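Long-range contacts in tRNA (cytosine(38)-C(5))-methyltransferase (PDB 6FDF), which methylates carbon 5 of cytosine 38 in the anticodon loop of tRNA(Asp), and more weakly of tRNA(Glu), using S-adenosyl-L-methionine as methyl donor: residues R10-S18 and F71-S82; G254-H262 and M274-T282. All coordinates share one frame; numbering follows the deposited sequence.

Contact 1: residues R10-S18 and F71-S82. With SAH (S-adenosyl-L-homocysteine), chain E.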
loop_
_atom_site.group_PDB
_atom_site.type_symbol
_atom_site.label_atom_id
_atom_site.label_comp_id
_atom_site.label_asym_id
_atom_site.label_seq_id
_atom_site.Cartn_x
_atom_site.Cartn_y
_atom_site.Cartn_z
ATOM N N ARG A 10 4.220 -6.406 -25.397
ATOM C CA ARG A 10 3.901 -6.402 -23.976
ATOM C C ARG A 10 4.426 -5.129 -23.324
ATOM O O ARG A 10 5.344 -4.489 -23.838
ATOM C CB ARG A 10 4.478 -7.637 -23.288
ATOM C CG ARG A 10 3.844 -8.942 -23.759
ATOM C CD ARG A 10 4.503 -10.152 -23.124
ATOM N NE ARG A 10 4.277 -10.212 -21.683
ATOM C CZ ARG A 10 3.181 -10.708 -21.120
ATOM N NH1 ARG A 10 2.198 -11.179 -21.878
ATOM N NH2 ARG A 10 3.062 -10.729 -19.800
ATOM N N LEU A 11 3.846 -4.774 -22.182
ATOM C CA LEU A 11 4.146 -3.514 -21.515
ATOM C C LEU A 11 5.330 -3.695 -20.573
ATOM O O LEU A 11 5.275 -4.517 -19.649
ATOM C CB LEU A 11 2.920 -3.018 -20.748
ATOM C CG LEU A 11 3.050 -1.696 -19.986
ATOM C CD1 LEU A 11 3.197 -0.537 -20.954
ATOM C CD2 LEU A 11 1.853 -1.485 -19.073
ATOM N N ARG A 12 6.390 -2.916 -20.791
ATOM C CA ARG A 12 7.538 -2.926 -19.890
ATOM C C ARG A 12 7.259 -1.978 -18.730
ATOM O O ARG A 12 6.972 -0.795 -18.946
ATOM C CB ARG A 12 8.811 -2.525 -20.636
ATOM C CG ARG A 12 9.209 -3.500 -21.749
ATOM C CD ARG A 12 10.371 -2.951 -22.586
ATOM N NE ARG A 12 11.594 -2.713 -21.813
ATOM C CZ ARG A 12 12.495 -3.650 -21.519
ATOM N NH1 ARG A 12 12.315 -4.909 -21.909
ATOM N NH2 ARG A 12 13.581 -3.333 -20.825
ATOM N N VAL A 13 7.353 -2.493 -17.503
ATOM C CA VAL A 13 6.997 -1.757 -16.293
ATOM C C VAL A 13 8.214 -1.633 -15.389
ATOM O O VAL A 13 8.942 -2.608 -15.172
ATOM C CB VAL A 13 5.844 -2.445 -15.538
ATOM C CG1 VAL A 13 5.434 -1.609 -14.324
ATOM C CG2 VAL A 13 4.665 -2.678 -16.462
ATOM N N LEU A 14 8.423 -0.434 -14.846
ATOM C CA LEU A 14 9.437 -0.193 -13.824
ATOM C C LEU A 14 8.721 0.031 -12.497
ATOM O O LEU A 14 7.888 0.934 -12.387
ATOM C CB LEU A 14 10.299 1.014 -14.189
ATOM C CG LEU A 14 11.364 1.444 -13.181
ATOM C CD1 LEU A 14 12.421 0.352 -13.019
ATOM C CD2 LEU A 14 11.989 2.760 -13.614
ATOM N N GLU A 15 9.052 -0.776 -11.497
ATOM C CA GLU A 15 8.322 -0.796 -10.227
ATOM C C GLU A 15 9.239 -0.221 -9.145
ATOM O O GLU A 15 10.033 -0.939 -8.539
ATOM C CB GLU A 15 7.869 -2.228 -9.924
ATOM C CG GLU A 15 6.964 -2.408 -8.723
ATOM C CD GLU A 15 6.555 -3.860 -8.539
ATOM O OE1 GLU A 15 5.812 -4.150 -7.576
ATOM O OE2 GLU A 15 6.977 -4.713 -9.358
ATOM N N LEU A 16 9.130 1.088 -8.921
ATOM C CA LEU A 16 9.993 1.793 -7.977
ATOM C C LEU A 16 9.397 1.759 -6.575
ATOM O O LEU A 16 8.177 1.880 -6.411
ATOM C CB LEU A 16 10.181 3.244 -8.420
ATOM C CG LEU A 16 10.812 3.436 -9.800
ATOM C CD1 LEU A 16 10.679 4.875 -10.263
ATOM C CD2 LEU A 16 12.270 3.010 -9.759
ATOM N N TYR A 17 10.266 1.644 -5.565
ATOM C CA TYR A 17 9.837 1.460 -4.174
ATOM C C TYR A 17 8.940 0.223 -4.073
ATOM O O TYR A 17 7.803 0.279 -3.599
ATOM C CB TYR A 17 9.100 2.696 -3.623
ATOM C CG TYR A 17 9.731 4.066 -3.842
ATOM C CD1 TYR A 17 9.456 4.809 -4.988
ATOM C CD2 TYR A 17 10.549 4.640 -2.871
ATOM C CE1 TYR A 17 9.999 6.073 -5.174
ATOM C CE2 TYR A 17 11.106 5.904 -3.055
ATOM C CZ TYR A 17 10.819 6.615 -4.206
ATOM O OH TYR A 17 11.332 7.874 -4.387
ATOM N N SER A 18 9.480 -0.906 -4.544
ATOM C CA SER A 18 8.648 -2.065 -4.856
ATOM C C SER A 18 8.136 -2.799 -3.620
ATOM O O SER A 18 7.089 -3.451 -3.693
ATOM C CB SER A 18 9.425 -3.041 -5.733
ATOM O OG SER A 18 10.771 -3.154 -5.304
ATOM N N PHE A 71 17.355 4.986 -16.326
ATOM C CA PHE A 71 15.988 4.915 -16.833
ATOM C C PHE A 71 15.958 4.559 -18.314
ATOM O O PHE A 71 15.058 3.841 -18.769
ATOM C CB PHE A 71 15.274 6.240 -16.587
ATOM C CG PHE A 71 14.912 6.477 -15.149
ATOM C CD1 PHE A 71 13.925 5.723 -14.540
ATOM C CD2 PHE A 71 15.549 7.461 -14.416
ATOM C CE1 PHE A 71 13.582 5.941 -13.218
ATOM C CE2 PHE A 71 15.211 7.685 -13.091
ATOM C CZ PHE A 71 14.227 6.924 -12.492
ATOM N N ASP A 72 16.944 5.045 -19.083
ATOM C CA ASP A 72 17.022 4.707 -20.501
ATOM C C ASP A 72 17.230 3.212 -20.699
ATOM O O ASP A 72 16.605 2.597 -21.571
ATOM C CB ASP A 72 18.157 5.479 -21.173
ATOM C CG ASP A 72 17.848 6.957 -21.342
ATOM O OD1 ASP A 72 16.657 7.331 -21.301
ATOM O OD2 ASP A 72 18.806 7.741 -21.533
ATOM N N ALA A 73 18.117 2.614 -19.901
ATOM C CA ALA A 73 18.348 1.177 -19.991
ATOM C C ALA A 73 17.110 0.379 -19.593
ATOM O O ALA A 73 16.809 -0.652 -20.208
ATOM C CB ALA A 73 19.541 0.788 -19.120
ATOM N N PHE A 74 16.389 0.824 -18.558
ATOM C CA PHE A 74 15.142 0.157 -18.189
ATOM C C PHE A 74 14.142 0.181 -19.340
ATOM O O PHE A 74 13.436 -0.807 -19.578
ATOM C CB PHE A 74 14.529 0.811 -16.949
ATOM C CG PHE A 74 15.315 0.585 -15.691
ATOM C CD1 PHE A 74 15.887 -0.650 -15.427
ATOM C CD2 PHE A 74 15.475 1.604 -14.767
ATOM C CE1 PHE A 74 16.614 -0.864 -14.268
ATOM C CE2 PHE A 74 16.206 1.398 -13.606
ATOM C CZ PHE A 74 16.774 0.164 -13.357
ATOM N N ASP A 75 14.028 1.322 -20.021
ATOM C CA ASP A 75 13.184 1.476 -21.207
ATOM C C ASP A 75 11.747 1.018 -20.936
ATOM O O ASP A 75 11.201 0.144 -21.613
ATOM C CB ASP A 75 13.787 0.728 -22.396
ATOM C CG ASP A 75 13.078 1.034 -23.699
ATOM O OD1 ASP A 75 12.669 2.199 -23.896
ATOM O OD2 ASP A 75 12.929 0.108 -24.522
ATOM N N CYS A 76 11.133 1.624 -19.924
ATOM C CA CYS A 76 9.814 1.216 -19.460
ATOM C C CYS A 76 8.762 2.258 -19.812
ATOM O O CYS A 76 9.003 3.467 -19.715
ATOM C CB CYS A 76 9.822 0.963 -17.952
ATOM S SG CYS A 76 10.631 -0.592 -17.527
ATOM N N LYS A 77 7.593 1.777 -20.222
ATOM C CA LYS A 77 6.506 2.643 -20.644
ATOM C C LYS A 77 5.544 2.971 -19.511
ATOM O O LYS A 77 4.819 3.970 -19.595
ATOM C CB LYS A 77 5.768 1.975 -21.807
ATOM C CG LYS A 77 4.687 2.809 -22.460
ATOM C CD LYS A 77 4.140 2.101 -23.698
ATOM C CE LYS A 77 4.902 2.487 -24.967
ATOM N NZ LYS A 77 6.376 2.307 -24.867
ATOM N N LEU A 78 5.518 2.155 -18.461
ATOM C CA LEU A 78 4.792 2.460 -17.234
ATOM C C LEU A 78 5.788 2.487 -16.084
ATOM O O LEU A 78 6.578 1.550 -15.928
ATOM C CB LEU A 78 3.697 1.421 -16.951
ATOM C CG LEU A 78 3.116 1.455 -15.530
ATOM C CD1 LEU A 78 2.358 2.761 -15.279
ATOM C CD2 LEU A 78 2.208 0.260 -15.262
ATOM N N TRP A 79 5.780 3.566 -15.309
ATOM C CA TRP A 79 6.499 3.616 -14.041
ATOM C C TRP A 79 5.478 3.657 -12.915
ATOM O O TRP A 79 4.553 4.473 -12.956
ATOM C CB TRP A 79 7.382 4.860 -13.917
ATOM C CG TRP A 79 8.492 5.021 -14.903
ATOM C CD1 TRP A 79 8.816 4.193 -15.941
ATOM C CD2 TRP A 79 9.420 6.102 -14.944
ATOM N NE1 TRP A 79 9.905 4.698 -16.624
ATOM C CE2 TRP A 79 10.291 5.870 -16.027
ATOM C CE3 TRP A 79 9.608 7.242 -14.160
ATOM C CZ2 TRP A 79 11.325 6.743 -16.350
ATOM C CZ3 TRP A 79 10.637 8.107 -14.480
ATOM C CH2 TRP A 79 11.478 7.857 -15.568
ATOM N N THR A 80 5.634 2.780 -11.927
ATOM C CA THR A 80 4.836 2.853 -10.707
ATOM C C THR A 80 5.745 3.267 -9.555
ATOM O O THR A 80 6.940 2.949 -9.542
ATOM C CB THR A 80 4.146 1.518 -10.388
ATOM O OG1 THR A 80 5.124 0.528 -10.023
ATOM C CG2 THR A 80 3.322 1.031 -11.580
ATOM N N MET A 81 5.183 3.970 -8.575
ATOM C CA MET A 81 6.007 4.370 -7.443
ATOM C C MET A 81 5.133 4.635 -6.229
ATOM O O MET A 81 4.028 5.172 -6.353
ATOM C CB MET A 81 6.852 5.612 -7.772
ATOM C CG MET A 81 6.057 6.797 -8.285
ATOM S SD MET A 81 7.117 8.124 -8.905
ATOM C CE MET A 81 7.429 7.568 -10.571
ATOM N N SER A 82 5.649 4.250 -5.061
ATOM C CA SER A 82 5.047 4.575 -3.769
ATOM C C SER A 82 6.149 5.251 -2.962
ATOM O O SER A 82 6.775 4.634 -2.088
ATOM C CB SER A 82 4.488 3.330 -3.074
ATOM O OG SER A 82 3.705 3.690 -1.943
HETATM N N SAH E . 4.608 -0.174 -2.499
HETATM C CA SAH E . 5.358 -1.239 -1.869
HETATM C CB SAH E . 6.033 -0.770 -0.578
HETATM C CG SAH E . 6.308 0.732 -0.601
HETATM S SD SAH E . 6.757 1.369 0.985
HETATM C C SAH E . 4.463 -2.409 -1.610
HETATM O O SAH E . 3.284 -2.353 -2.022
HETATM O OXT SAH E . 4.949 -3.390 -1.006
HETATM C "C5'" SAH E . 8.120 2.321 0.416
HETATM C "C4'" SAH E . 9.266 1.384 0.034
HETATM O "O4'" SAH E . 10.269 2.173 -0.580
HETATM C "C3'" SAH E . 9.895 0.668 1.229
HETATM O "O3'" SAH E . 9.965 -0.734 0.974
HETATM C "C2'" SAH E . 11.323 1.217 1.292
HETATM O "O2'" SAH E . 12.279 0.198 1.604
HETATM C "C1'" SAH E . 11.538 1.743 -0.122
HETATM N N9 SAH E . 12.425 2.922 -0.209
HETATM C C8 SAH E . 12.390 4.035 0.551
HETATM N N7 SAH E . 13.360 4.902 0.173
HETATM C C5 SAH E . 14.041 4.350 -0.851
HETATM C C6 SAH E . 15.179 4.731 -1.711
HETATM N N6 SAH E . 15.805 5.917 -1.547
HETATM N N1 SAH E . 15.561 3.845 -2.661
HETATM C C2 SAH E . 14.944 2.662 -2.833
HETATM N N3 SAH E . 13.903 2.252 -2.086
HETATM C C4 SAH E . 13.421 3.039 -1.090
HETATM O O HOH W 1 5.875 0.765 -7.331
#
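Arg12 turns its guanidinium edge to the carbonyl of Phe74, last residue of helix 68-74, and that of Asp75 just after it: NH2 donates to Phe74 O at 2.8 Å and NE to Asp75 O at 2.9 Å. Both oxygens lie near the guanidinium plane, although each donor sits above the plane of the carbonyl it meets. A bend at chi3 (61°) turns this edge toward the carbonyls, where the charge probably suits the helix dipole and the nearby Asp75 carboxylate, too far for a salt bridge; an alanine here would probably leave both carbonyls without their donor and the turn into strand 78-81 less firmly held. Leu14 carries most of the apolar contact, its CD1 over the face of the Phe74 ring, its CD2 over the Trp79 five-membered ring and against the Phe71 edge at CE1 (3.6 Å). Strands 11-16 and 78-81 pair in parallel at the centre of the Rossmann-like methyltransferase sheet, through straight bonds such as Leu14 N to Leu78 O (2.9 Å). On the other face Val13 CG1 packs alongside Leu78 CD2, and helix 22-29 covers both. Water 1 bridges Leu16 O and Thr80 OG1. Past the C-terminal ends of the two strands, Tyr17 O accepts a weak bond from SAH N, and Ser82 OG bonds Glu125.

Contact 2: residues G254-H262 and M274-T282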
loop_
_atom_site.group_PDB
_atom_site.type_symbol
_atom_site.label_atom_id
_atom_site.label_comp_id
_atom_site.label_asym_id
_atom_site.label_seq_id
_atom_site.Cartn_x
_atom_site.Cartn_y
_atom_site.Cartn_z
ATOM N N GLY A 254 -3.800 -0.071 14.368
ATOM C CA GLY A 254 -4.647 -1.118 13.823
ATOM C C GLY A 254 -5.611 -1.587 14.892
ATOM O O GLY A 254 -5.361 -1.463 16.094
ATOM N N SER A 255 -6.754 -2.117 14.451
ATOM C CA SER A 255 -7.736 -2.671 15.371
ATOM C C SER A 255 -7.313 -4.061 15.836
ATOM O O SER A 255 -6.442 -4.702 15.245
ATOM C CB SER A 255 -9.106 -2.764 14.701
ATOM O OG SER A 255 -9.512 -1.515 14.173
ATOM N N ILE A 256 -7.949 -4.523 16.910
ATOM C CA ILE A 256 -7.776 -5.886 17.390
ATOM C C ILE A 256 -9.139 -6.568 17.377
ATOM O O ILE A 256 -10.184 -5.918 17.288
ATOM C CB ILE A 256 -7.137 -5.953 18.792
ATOM C CG1 ILE A 256 -7.898 -5.081 19.790
ATOM C CG2 ILE A 256 -5.664 -5.510 18.723
ATOM C CD1 ILE A 256 -7.446 -5.256 21.226
ATOM N N LEU A 257 -9.114 -7.892 17.486
ATOM C CA LEU A 257 -10.279 -8.745 17.252
ATOM C C LEU A 257 -10.766 -9.359 18.557
ATOM O O LEU A 257 -10.005 -10.055 19.240
ATOM C CB LEU A 257 -9.945 -9.854 16.253
ATOM C CG LEU A 257 -11.127 -10.754 15.876
ATOM C CD1 LEU A 257 -12.129 -9.997 15.028
ATOM C CD2 LEU A 257 -10.633 -12.004 15.158
ATOM N N GLN A 258 -12.037 -9.124 18.882
ATOM C CA GLN A 258 -12.702 -9.816 19.981
ATOM C C GLN A 258 -13.206 -11.167 19.488
ATOM O O GLN A 258 -14.039 -11.226 18.577
ATOM C CB GLN A 258 -13.867 -8.988 20.515
ATOM C CG GLN A 258 -14.778 -9.750 21.474
ATOM C CD GLN A 258 -15.987 -8.936 21.909
ATOM O OE1 GLN A 258 -15.942 -7.708 21.954
ATOM N NE2 GLN A 258 -17.075 -9.624 22.239
ATOM N N MET A 259 -12.707 -12.248 20.087
ATOM C CA MET A 259 -13.174 -13.587 19.744
ATOM C C MET A 259 -14.313 -14.080 20.628
ATOM O O MET A 259 -14.987 -15.050 20.257
ATOM C CB MET A 259 -12.014 -14.583 19.803
ATOM C CG MET A 259 -10.936 -14.319 18.758
ATOM S SD MET A 259 -9.762 -15.676 18.550
ATOM C CE MET A 259 -8.776 -15.518 20.035
ATOM N N SER A 260 -14.539 -13.459 21.782
ATOM C CA SER A 260 -15.657 -13.863 22.621
ATOM C C SER A 260 -16.976 -13.352 22.038
ATOM O O SER A 260 -17.008 -12.526 21.124
ATOM C CB SER A 260 -15.457 -13.353 24.047
ATOM O OG SER A 260 -15.741 -11.965 24.121
ATOM N N ASP A 261 -18.080 -13.851 22.592
ATOM C CA ASP A 261 -19.408 -13.549 22.077
ATOM C C ASP A 261 -20.086 -12.387 22.793
ATOM O O ASP A 261 -21.255 -12.107 22.503
ATOM C CB ASP A 261 -20.304 -14.790 22.163
ATOM C CG ASP A 261 -20.523 -15.252 23.588
ATOM O OD1 ASP A 261 -19.547 -15.265 24.368
ATOM O OD2 ASP A 261 -21.671 -15.603 23.929
ATOM N N HIS A 262 -19.399 -11.721 23.722
ATOM C CA HIS A 262 -20.012 -10.628 24.472
ATOM C C HIS A 262 -20.565 -9.570 23.524
ATOM O O HIS A 262 -19.855 -9.073 22.647
ATOM C CB HIS A 262 -18.999 -9.992 25.427
ATOM C CG HIS A 262 -18.460 -10.932 26.461
ATOM N ND1 HIS A 262 -17.345 -11.712 26.248
ATOM C CD2 HIS A 262 -18.880 -11.212 27.717
ATOM C CE1 HIS A 262 -17.102 -12.435 27.326
ATOM N NE2 HIS A 262 -18.019 -12.148 28.234
ATOM N N MET A 274 -9.736 -9.540 29.889
ATOM C CA MET A 274 -9.137 -10.745 29.324
ATOM C C MET A 274 -10.186 -11.733 28.830
ATOM O O MET A 274 -9.871 -12.584 27.992
ATOM C CB MET A 274 -8.224 -11.421 30.350
ATOM C CG MET A 274 -7.064 -10.551 30.805
ATOM S SD MET A 274 -6.186 -9.820 29.414
ATOM C CE MET A 274 -5.379 -11.269 28.741
ATOM N N ALA A 275 -11.421 -11.639 29.322
ATOM C CA ALA A 275 -12.478 -12.545 28.889
ATOM C C ALA A 275 -13.008 -12.207 27.502
ATOM O O ALA A 275 -13.784 -12.990 26.942
ATOM C CB ALA A 275 -13.630 -12.530 29.894
ATOM N N LEU A 276 -12.611 -11.066 26.941
ATOM C CA LEU A 276 -12.964 -10.723 25.572
ATOM C C LEU A 276 -12.180 -11.526 24.546
ATOM O O LEU A 276 -12.534 -11.482 23.362
ATOM C CB LEU A 276 -12.735 -9.232 25.325
ATOM C CG LEU A 276 -13.723 -8.304 26.031
ATOM C CD1 LEU A 276 -13.240 -6.861 25.954
ATOM C CD2 LEU A 276 -15.113 -8.451 25.424
ATOM N N GLN A 277 -11.135 -12.242 24.967
ATOM C CA GLN A 277 -10.330 -13.066 24.066
ATOM C C GLN A 277 -9.842 -12.240 22.880
ATOM O O GLN A 277 -10.055 -12.582 21.715
ATOM C CB GLN A 277 -11.114 -14.295 23.596
ATOM C CG GLN A 277 -11.700 -15.132 24.718
ATOM C CD GLN A 277 -12.467 -16.334 24.197
ATOM O OE1 GLN A 277 -13.655 -16.493 24.474
ATOM N NE2 GLN A 277 -11.792 -17.180 23.428
ATOM N N LEU A 278 -9.177 -11.130 23.195
ATOM C CA LEU A 278 -8.700 -10.206 22.176
ATOM C C LEU A 278 -7.390 -10.710 21.591
ATOM O O LEU A 278 -6.472 -11.079 22.333
ATOM C CB LEU A 278 -8.500 -8.818 22.784
ATOM C CG LEU A 278 -9.770 -8.173 23.338
ATOM C CD1 LEU A 278 -9.427 -7.095 24.361
ATOM C CD2 LEU A 278 -10.582 -7.584 22.205
ATOM N N ARG A 279 -7.294 -10.705 20.264
ATOM C CA ARG A 279 -6.069 -11.078 19.577
ATOM C C ARG A 279 -5.772 -10.079 18.469
ATOM O O ARG A 279 -6.669 -9.399 17.965
ATOM C CB ARG A 279 -6.151 -12.496 18.985
ATOM C CG ARG A 279 -7.106 -12.662 17.797
ATOM C CD ARG A 279 -6.873 -14.038 17.159
ATOM N NE ARG A 279 -7.821 -14.402 16.103
ATOM C CZ ARG A 279 -7.674 -14.073 14.820
ATOM N NH1 ARG A 279 -6.636 -13.338 14.431
ATOM N NH2 ARG A 279 -8.573 -14.469 13.923
ATOM N N TYR A 280 -4.495 -9.996 18.091
ATOM C CA TYR A 280 -4.125 -9.284 16.878
ATOM C C TYR A 280 -4.592 -10.069 15.658
ATOM O O TYR A 280 -4.722 -11.295 15.699
ATOM C CB TYR A 280 -2.606 -9.077 16.816
ATOM C CG TYR A 280 -2.072 -8.292 17.992
ATOM C CD1 TYR A 280 -2.274 -6.916 18.078
ATOM C CD2 TYR A 280 -1.368 -8.919 19.015
ATOM C CE1 TYR A 280 -1.800 -6.187 19.156
ATOM C CE2 TYR A 280 -0.884 -8.196 20.097
ATOM C CZ TYR A 280 -1.100 -6.830 20.158
ATOM O OH TYR A 280 -0.625 -6.104 21.232
ATOM N N PHE A 281 -4.859 -9.355 14.567
ATOM C CA PHE A 281 -4.959 -10.027 13.279
ATOM C C PHE A 281 -3.624 -10.676 12.951
ATOM O O PHE A 281 -2.563 -10.125 13.252
ATOM C CB PHE A 281 -5.351 -9.037 12.178
ATOM C CG PHE A 281 -6.761 -8.535 12.293
ATOM C CD1 PHE A 281 -7.823 -9.309 11.849
ATOM C CD2 PHE A 281 -7.029 -7.292 12.840
ATOM C CE1 PHE A 281 -9.125 -8.850 11.957
ATOM C CE2 PHE A 281 -8.329 -6.831 12.948
ATOM C CZ PHE A 281 -9.378 -7.613 12.506
ATOM N N THR A 282 -3.677 -11.861 12.348
ATOM C CA THR A 282 -2.453 -12.483 11.869
ATOM C C THR A 282 -1.936 -11.729 10.649
ATOM O O THR A 282 -2.670 -10.982 9.997
ATOM C CB THR A 282 -2.694 -13.949 11.513
ATOM O OG1 THR A 282 -3.428 -14.019 10.283
ATOM C CG2 THR A 282 -3.484 -14.650 12.612
#
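Leu257 and Arg279 form an antiparallel hydrogen-bonded pair, with Leu257 N to Arg279 O at 2.9 Å and the return bond from Arg279 N to Leu257 O at 3.0 Å. Their side chains run side by side, and Leu257 CD2 sits over one face of the Arg279 guanidinium, 3.4 Å from NH2. Met259 crosses the arginine chain at about a right angle and sets SD at the guanidinium edge, 3.4 Å from NE. Arg279 also bonds through NH1 to Tyr280 O and forms a salt bridge with Glu285, which, with a cation-pi contact to Trp212, probably limits its rotation. Strand 256-258 is the middle of a small three-stranded sheet, parallel to 231-232 and antiparallel to 278-279, that probably belongs to the target-recognition domain of C5-methyltransferases; helix 265-272 fills the connection between the segments. On the face opposite Arg279, Leu278 CD2 packs against Ile256 CD1. Past the strands, Ser260 N donates to Leu276 O at 3.2 Å from above the plane of the Leu276 carbonyl. Gln258, CG anti to the backbone N (chi1 169°), gives NE2 to His262 O in that carbonyl's plane, and to Ser260 O from above the plane of the Ser260 carbonyl; OE1 bonds Thr265. Ser260 OG meets His262 ND1 in the ring plane at 2.7 Å.

Contact 1 closes before contact 2 opens along the chain, and the two lie on opposite sides of the molecule's centre, their centres about 42 Å apart and their nearest atoms about 18 Å. They share no strand or helix. Contact 1 joins two neighbouring strands of the seven-stranded mixed sheet; the residues after their C-terminal ends help line the S-adenosyl-L-homocysteine pocket near Cys85, the predicted active-site residue. Contact 2 belongs to the separate three-stranded sheet, away from the annotated sites. This division matches the two-lobed build of C5-methyltransferases, in which a catalytic, cofactor-binding domain is paired with a smaller target-recognition domain; by that likeness, contact 2 probably lies in the latter.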